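Putative capsular polysaccharide biosynthesis protein (Streptococcus pneumoniae serotype 4, PDB 6EWJ) probably acts as a pyridoxal phosphate-dependent sugar aminotransferase in the biosynthesis of pneumococcal teichoic acid. Local coordinates at residues A[12-24]-A[382-396]. Sequence-based numbering, arbitrary orientation.
Sequences IPFSPPDITEAEI and TLPLHTKLSDEEVDY
The imidazole of His386 lies clamped between Pro16, whose CD sits over the ring centre 3.4 Å from the centroid, and Leu389 CG, which covers the opposite face nearer the rim. With CG tucked between the backbone N and the carbonyl carbon (chi1 54°), the ring is turned so that NE2 donates to Pro13 O at 2.9 Å, a bent bond (141°) whose acceptor is tilted out of the ring plane. At the same edge CD2 approaches Phe14 O, and a water links Phe14 O to Leu385 N. Phe14, its CG anti to the backbone N (chi1 -169°), brings its ring back to segment 382-396: the ring turns its edge, at CE1, to Thr382 O, 3.4 Å away, while CZ rests on Thr382 CG2 and CD1 borders Pro384. At the N-terminal end of the contact Ile12 divides its branches, CG2 meeting Leu389 CD2 at 3.5 Å and CD1 filling the angle between Glu393 CB and the Tyr396 ring on helix 391-409. At the far end Asp18 OD2 takes a short 2.5 Å bond from Thr387 OG1 through its anti lone pair. Its other oxygen, OD1, forms a salt bridge with Arg280 of helix 268-299; the bent chain of Lys388 crosses the carboxylate with its CD, NZ staying 4.6 Å from Asp18 OD1, beyond a salt bridge. The extended N-terminal strip thus packs along the end of strand 380-383, the loop after it and the start of helix 391-409, which carries a Ser390-Glu393 capping box. Because NE2 donates to a carbonyl while ND1 accepts a weak bond from Lys388 N, the His386 ring is probably neutral and protonated on NE2.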
loop_
_atom_site.group_PDB
_atom_site.type_symbol
_atom_site.label_atom_id
_atom_site.label_comp_id
_atom_site.label_asym_id
_atom_site.label_seq_id
_atom_site.Cartn_x
_atom_site.Cartn_y
_atom_site.Cartn_z
ATOM N N ILE A 12 -5.953 -16.843 27.133
ATOM C CA ILE A 12 -5.609 -17.479 25.800
ATOM C C ILE A 12 -5.949 -16.481 24.710
ATOM O O ILE A 12 -7.133 -16.121 24.557
ATOM C CB ILE A 12 -6.377 -18.804 25.562
ATOM C CG1 ILE A 12 -6.034 -19.804 26.671
ATOM C CG2 ILE A 12 -6.038 -19.391 24.183
ATOM C CD1 ILE A 12 -7.040 -20.931 26.845
ATOM N N PRO A 13 -4.945 -16.057 23.928
ATOM C CA PRO A 13 -5.240 -15.087 22.886
ATOM C C PRO A 13 -5.852 -15.747 21.647
ATOM O O PRO A 13 -5.636 -16.909 21.388
ATOM C CB PRO A 13 -3.858 -14.474 22.563
ATOM C CG PRO A 13 -2.930 -15.592 22.823
ATOM C CD PRO A 13 -3.505 -16.331 24.009
ATOM N N PHE A 14 -6.534 -14.961 20.838
ATOM C CA PHE A 14 -7.122 -15.466 19.617
ATOM C C PHE A 14 -6.159 -15.777 18.450
ATOM O O PHE A 14 -6.375 -16.753 17.727
ATOM C CB PHE A 14 -8.208 -14.525 19.130
ATOM C CG PHE A 14 -9.006 -15.122 18.036
ATOM C CD1 PHE A 14 -9.994 -16.072 18.322
ATOM C CD2 PHE A 14 -8.756 -14.775 16.723
ATOM C CE1 PHE A 14 -10.714 -16.645 17.311
ATOM C CE2 PHE A 14 -9.466 -15.359 15.705
ATOM C CZ PHE A 14 -10.451 -16.301 16.000
ATOM N N SER A 15 -5.156 -14.932 18.217
ATOM C CA SER A 15 -4.301 -15.051 17.045
ATOM C C SER A 15 -2.932 -14.337 17.195
ATOM O O SER A 15 -2.652 -13.439 16.449
ATOM C CB SER A 15 -5.039 -14.517 15.817
ATOM O OG SER A 15 -5.465 -13.177 16.041
ATOM N N PRO A 16 -2.118 -14.744 18.183
ATOM C CA PRO A 16 -0.786 -14.148 18.345
ATOM C C PRO A 16 0.105 -14.640 17.244
ATOM O O PRO A 16 -0.143 -15.718 16.719
ATOM C CB PRO A 16 -0.309 -14.697 19.696
ATOM C CG PRO A 16 -0.962 -16.052 19.779
ATOM C CD PRO A 16 -2.301 -15.912 19.060
ATOM N N PRO A 17 1.150 -13.867 16.902
ATOM C CA PRO A 17 2.041 -14.273 15.849
ATOM C C PRO A 17 3.004 -15.362 16.324
ATOM O O PRO A 17 3.358 -15.407 17.504
ATOM C CB PRO A 17 2.790 -12.962 15.534
ATOM C CG PRO A 17 2.915 -12.301 16.850
ATOM C CD PRO A 17 1.597 -12.610 17.541
ATOM N N ASP A 18 3.400 -16.240 15.404
ATOM C CA ASP A 18 4.364 -17.293 15.684
ATOM C C ASP A 18 5.654 -16.962 14.932
ATOM O O ASP A 18 5.807 -17.325 13.768
ATOM C CB ASP A 18 3.809 -18.657 15.239
ATOM C CG ASP A 18 4.637 -19.842 15.770
ATOM O OD1 ASP A 18 5.868 -19.675 16.015
ATOM O OD2 ASP A 18 4.050 -20.939 15.914
ATOM N N ILE A 19 6.517 -16.196 15.582
ATOM C CA ILE A 19 7.773 -15.741 14.996
ATOM C C ILE A 19 8.894 -16.335 15.826
ATOM O O ILE A 19 8.862 -16.249 17.053
ATOM C CB ILE A 19 7.881 -14.195 15.023
ATOM C CG1 ILE A 19 6.636 -13.518 14.406
ATOM C CG2 ILE A 19 9.169 -13.730 14.365
ATOM C CD1 ILE A 19 6.388 -13.823 12.934
ATOM N N THR A 20 9.900 -16.918 15.158
ATOM C CA THR A 20 11.045 -17.530 15.829
ATOM C C THR A 20 12.312 -16.752 15.478
ATOM O O THR A 20 12.297 -15.848 14.629
ATOM C CB THR A 20 11.239 -19.003 15.412
ATOM O OG1 THR A 20 11.611 -19.070 14.029
ATOM C CG2 THR A 20 9.976 -19.822 15.666
ATOM N N GLU A 21 13.423 -17.146 16.085
ATOM C CA GLU A 21 14.709 -16.529 15.749
ATOM C C GLU A 21 15.108 -16.607 14.262
ATOM O O GLU A 21 15.866 -15.759 13.800
ATOM C CB GLU A 21 15.836 -17.078 16.651
ATOM C CG GLU A 21 15.698 -16.675 18.127
ATOM C CD GLU A 21 15.787 -15.177 18.385
ATOM O OE1 GLU A 21 16.592 -14.479 17.707
ATOM O OE2 GLU A 21 15.010 -14.682 19.236
ATOM N N ALA A 22 14.654 -17.632 13.538
ATOM C CA ALA A 22 14.981 -17.763 12.112
ATOM C C ALA A 22 14.415 -16.585 11.309
ATOM O O ALA A 22 15.083 -16.056 10.451
ATOM C CB ALA A 22 14.490 -19.085 11.544
ATOM N N GLU A 23 13.178 -16.191 11.597
ATOM C CA GLU A 23 12.599 -15.011 10.971
ATOM C C GLU A 23 13.441 -13.790 11.279
ATOM O O GLU A 23 13.718 -12.990 10.400
ATOM C CB GLU A 23 11.159 -14.741 11.444
ATOM C CG GLU A 23 10.080 -15.620 10.773
ATOM C CD GLU A 23 9.867 -16.974 11.463
ATOM O OE1 GLU A 23 10.586 -17.284 12.442
ATOM O OE2 GLU A 23 8.936 -17.701 11.053
ATOM N N ILE A 24 13.802 -13.643 12.541
ATOM C CA ILE A 24 14.516 -12.453 12.974
ATOM C C ILE A 24 15.873 -12.355 12.263
ATOM O O ILE A 24 16.204 -11.295 11.730
ATOM C CB ILE A 24 14.657 -12.406 14.494
ATOM C CG1 ILE A 24 13.251 -12.375 15.149
ATOM C CG2 ILE A 24 15.476 -11.188 14.907
ATOM C CD1 ILE A 24 13.255 -12.641 16.644
ATOM N N THR A 382 -16.083 -18.296 16.700
ATOM C CA THR A 382 -14.800 -18.765 16.301
ATOM C C THR A 382 -13.916 -18.907 17.528
ATOM O O THR A 382 -13.712 -17.944 18.271
ATOM C CB THR A 382 -14.140 -17.822 15.289
ATOM O OG1 THR A 382 -15.099 -17.426 14.331
ATOM C CG2 THR A 382 -13.005 -18.485 14.573
ATOM N N LEU A 383 -13.391 -20.114 17.724
ATOM C CA LEU A 383 -12.430 -20.395 18.791
ATOM C C LEU A 383 -11.028 -20.223 18.289
ATOM O O LEU A 383 -10.824 -20.344 17.085
ATOM C CB LEU A 383 -12.572 -21.839 19.279
ATOM C CG LEU A 383 -13.974 -22.269 19.733
ATOM C CD1 LEU A 383 -13.937 -23.723 20.171
ATOM C CD2 LEU A 383 -14.502 -21.382 20.837
ATOM N N PRO A 384 -10.068 -19.961 19.204
ATOM C CA PRO A 384 -8.702 -19.743 18.829
ATOM C C PRO A 384 -8.119 -20.965 18.077
ATOM O O PRO A 384 -8.406 -22.117 18.446
ATOM C CB PRO A 384 -8.001 -19.573 20.180
ATOM C CG PRO A 384 -9.021 -18.964 21.037
ATOM C CD PRO A 384 -10.252 -19.754 20.653
ATOM N N LEU A 385 -7.400 -20.689 17.000
ATOM C CA LEU A 385 -6.689 -21.733 16.222
ATOM C C LEU A 385 -5.408 -21.120 15.679
ATOM O O LEU A 385 -5.420 -20.396 14.681
ATOM C CB LEU A 385 -7.544 -22.268 15.080
ATOM C CG LEU A 385 -6.962 -23.424 14.240
ATOM C CD1 LEU A 385 -6.560 -24.603 15.083
ATOM C CD2 LEU A 385 -7.942 -23.856 13.162
ATOM N N HIS A 386 -4.315 -21.403 16.384
ATOM C CA HIS A 386 -3.014 -20.915 16.030
ATOM C C HIS A 386 -1.995 -21.815 16.717
ATOM O O HIS A 386 -2.331 -22.608 17.615
ATOM C CB HIS A 386 -2.852 -19.468 16.510
ATOM C CG HIS A 386 -3.138 -19.269 17.968
ATOM N ND1 HIS A 386 -2.208 -19.507 18.957
ATOM C CD2 HIS A 386 -4.252 -18.837 18.607
ATOM C CE1 HIS A 386 -2.730 -19.216 20.137
ATOM N NE2 HIS A 386 -3.980 -18.821 19.951
ATOM N N THR A 387 -0.735 -21.620 16.338
ATOM C CA THR A 387 0.317 -22.588 16.688
ATOM C C THR A 387 1.012 -22.317 18.020
ATOM O O THR A 387 1.942 -23.012 18.359
ATOM C CB THR A 387 1.341 -22.640 15.555
ATOM O OG1 THR A 387 1.688 -21.302 15.165
ATOM C CG2 THR A 387 0.721 -23.362 14.371
ATOM N N LYS A 388 0.593 -21.270 18.732
ATOM C CA LYS A 388 1.006 -21.044 20.104
ATOM C C LYS A 388 0.078 -21.690 21.143
ATOM O O LYS A 388 0.403 -21.692 22.327
ATOM C CB LYS A 388 1.136 -19.532 20.380
ATOM C CG LYS A 388 1.982 -18.755 19.355
ATOM C CD LYS A 388 3.455 -19.101 19.431
ATOM C CE LYS A 388 4.153 -18.466 20.617
ATOM N NZ LYS A 388 5.621 -18.704 20.493
ATOM N N LEU A 389 -1.045 -22.260 20.711
ATOM C CA LEU A 389 -1.929 -23.013 21.617
ATOM C C LEU A 389 -1.262 -24.304 22.117
ATOM O O LEU A 389 -0.798 -25.107 21.317
ATOM C CB LEU A 389 -3.228 -23.421 20.914
ATOM C CG LEU A 389 -4.265 -22.358 20.601
ATOM C CD1 LEU A 389 -5.375 -22.971 19.756
ATOM C CD2 LEU A 389 -4.832 -21.762 21.878
ATOM N N SER A 390 -1.235 -24.497 23.425
ATOM C CA SER A 390 -0.868 -25.790 23.996
ATOM C C SER A 390 -2.073 -26.754 23.948
ATOM O O SER A 390 -3.231 -26.332 23.931
ATOM C CB SER A 390 -0.431 -25.617 25.447
ATOM O OG SER A 390 -1.537 -25.215 26.252
ATOM N N ASP A 391 -1.784 -28.049 23.996
ATOM C CA ASP A 391 -2.827 -29.063 24.167
ATOM C C ASP A 391 -3.710 -28.818 25.411
ATOM O O ASP A 391 -4.921 -28.970 25.332
ATOM C CB ASP A 391 -2.213 -30.466 24.160
ATOM C CG ASP A 391 -1.666 -30.858 22.786
ATOM O OD1 ASP A 391 -2.031 -30.214 21.774
ATOM O OD2 ASP A 391 -0.850 -31.778 22.702
ATOM N N GLU A 392 -3.110 -28.397 26.519
ATOM C CA GLU A 392 -3.829 -28.129 27.772
ATOM C C GLU A 392 -4.841 -26.984 27.587
ATOM O O GLU A 392 -5.961 -27.040 28.082
ATOM C CB GLU A 392 -2.853 -27.783 28.907
ATOM C CG GLU A 392 -1.975 -28.935 29.386
ATOM C CD GLU A 392 -0.699 -29.198 28.550
ATOM O OE1 GLU A 392 -0.463 -28.581 27.468
ATOM O OE2 GLU A 392 0.080 -30.074 28.992
ATOM N N GLU A 393 -4.431 -25.952 26.863
ATOM C CA GLU A 393 -5.331 -24.840 26.524
ATOM C C GLU A 393 -6.506 -25.284 25.640
ATOM O O GLU A 393 -7.650 -24.908 25.898
ATOM C CB GLU A 393 -4.549 -23.725 25.846
ATOM C CG GLU A 393 -3.642 -22.979 26.820
ATOM C CD GLU A 393 -2.691 -22.006 26.155
ATOM O OE1 GLU A 393 -2.402 -22.115 24.942
ATOM O OE2 GLU A 393 -2.245 -21.094 26.851
ATOM N N VAL A 394 -6.215 -26.095 24.630
ATOM C CA VAL A 394 -7.249 -26.632 23.753
ATOM C C VAL A 394 -8.274 -27.452 24.589
ATOM O O VAL A 394 -9.481 -27.264 24.456
ATOM C CB VAL A 394 -6.678 -27.472 22.578
ATOM C CG1 VAL A 394 -7.807 -28.064 21.737
ATOM C CG2 VAL A 394 -5.790 -26.639 21.657
ATOM N N ASP A 395 -7.765 -28.318 25.461
ATOM C CA ASP A 395 -8.614 -29.124 26.361
ATOM C C ASP A 395 -9.468 -28.232 27.247
ATOM O O ASP A 395 -10.661 -28.480 27.426
ATOM C CB ASP A 395 -7.771 -30.071 27.210
ATOM C CG ASP A 395 -7.154 -31.196 26.387
ATOM O OD1 ASP A 395 -7.517 -31.391 25.199
ATOM O OD2 ASP A 395 -6.302 -31.907 26.933
ATOM N N TYR A 396 -8.852 -27.180 27.766
ATOM C CA TYR A 396 -9.567 -26.181 28.561
ATOM C C TYR A 396 -10.668 -25.464 27.762
ATOM O O TYR A 396 -11.777 -25.312 28.269
ATOM C CB TYR A 396 -8.575 -25.181 29.158
ATOM C CG TYR A 396 -9.234 -24.086 29.950
ATOM C CD1 TYR A 396 -9.744 -24.327 31.223
ATOM C CD2 TYR A 396 -9.345 -22.789 29.419
ATOM C CE1 TYR A 396 -10.347 -23.310 31.960
ATOM C CE2 TYR A 396 -9.936 -21.771 30.137
ATOM C CZ TYR A 396 -10.440 -22.031 31.405
ATOM O OH TYR A 396 -11.032 -21.016 32.105
HETATM O O HOH W 1 -7.442 -18.230 15.780
#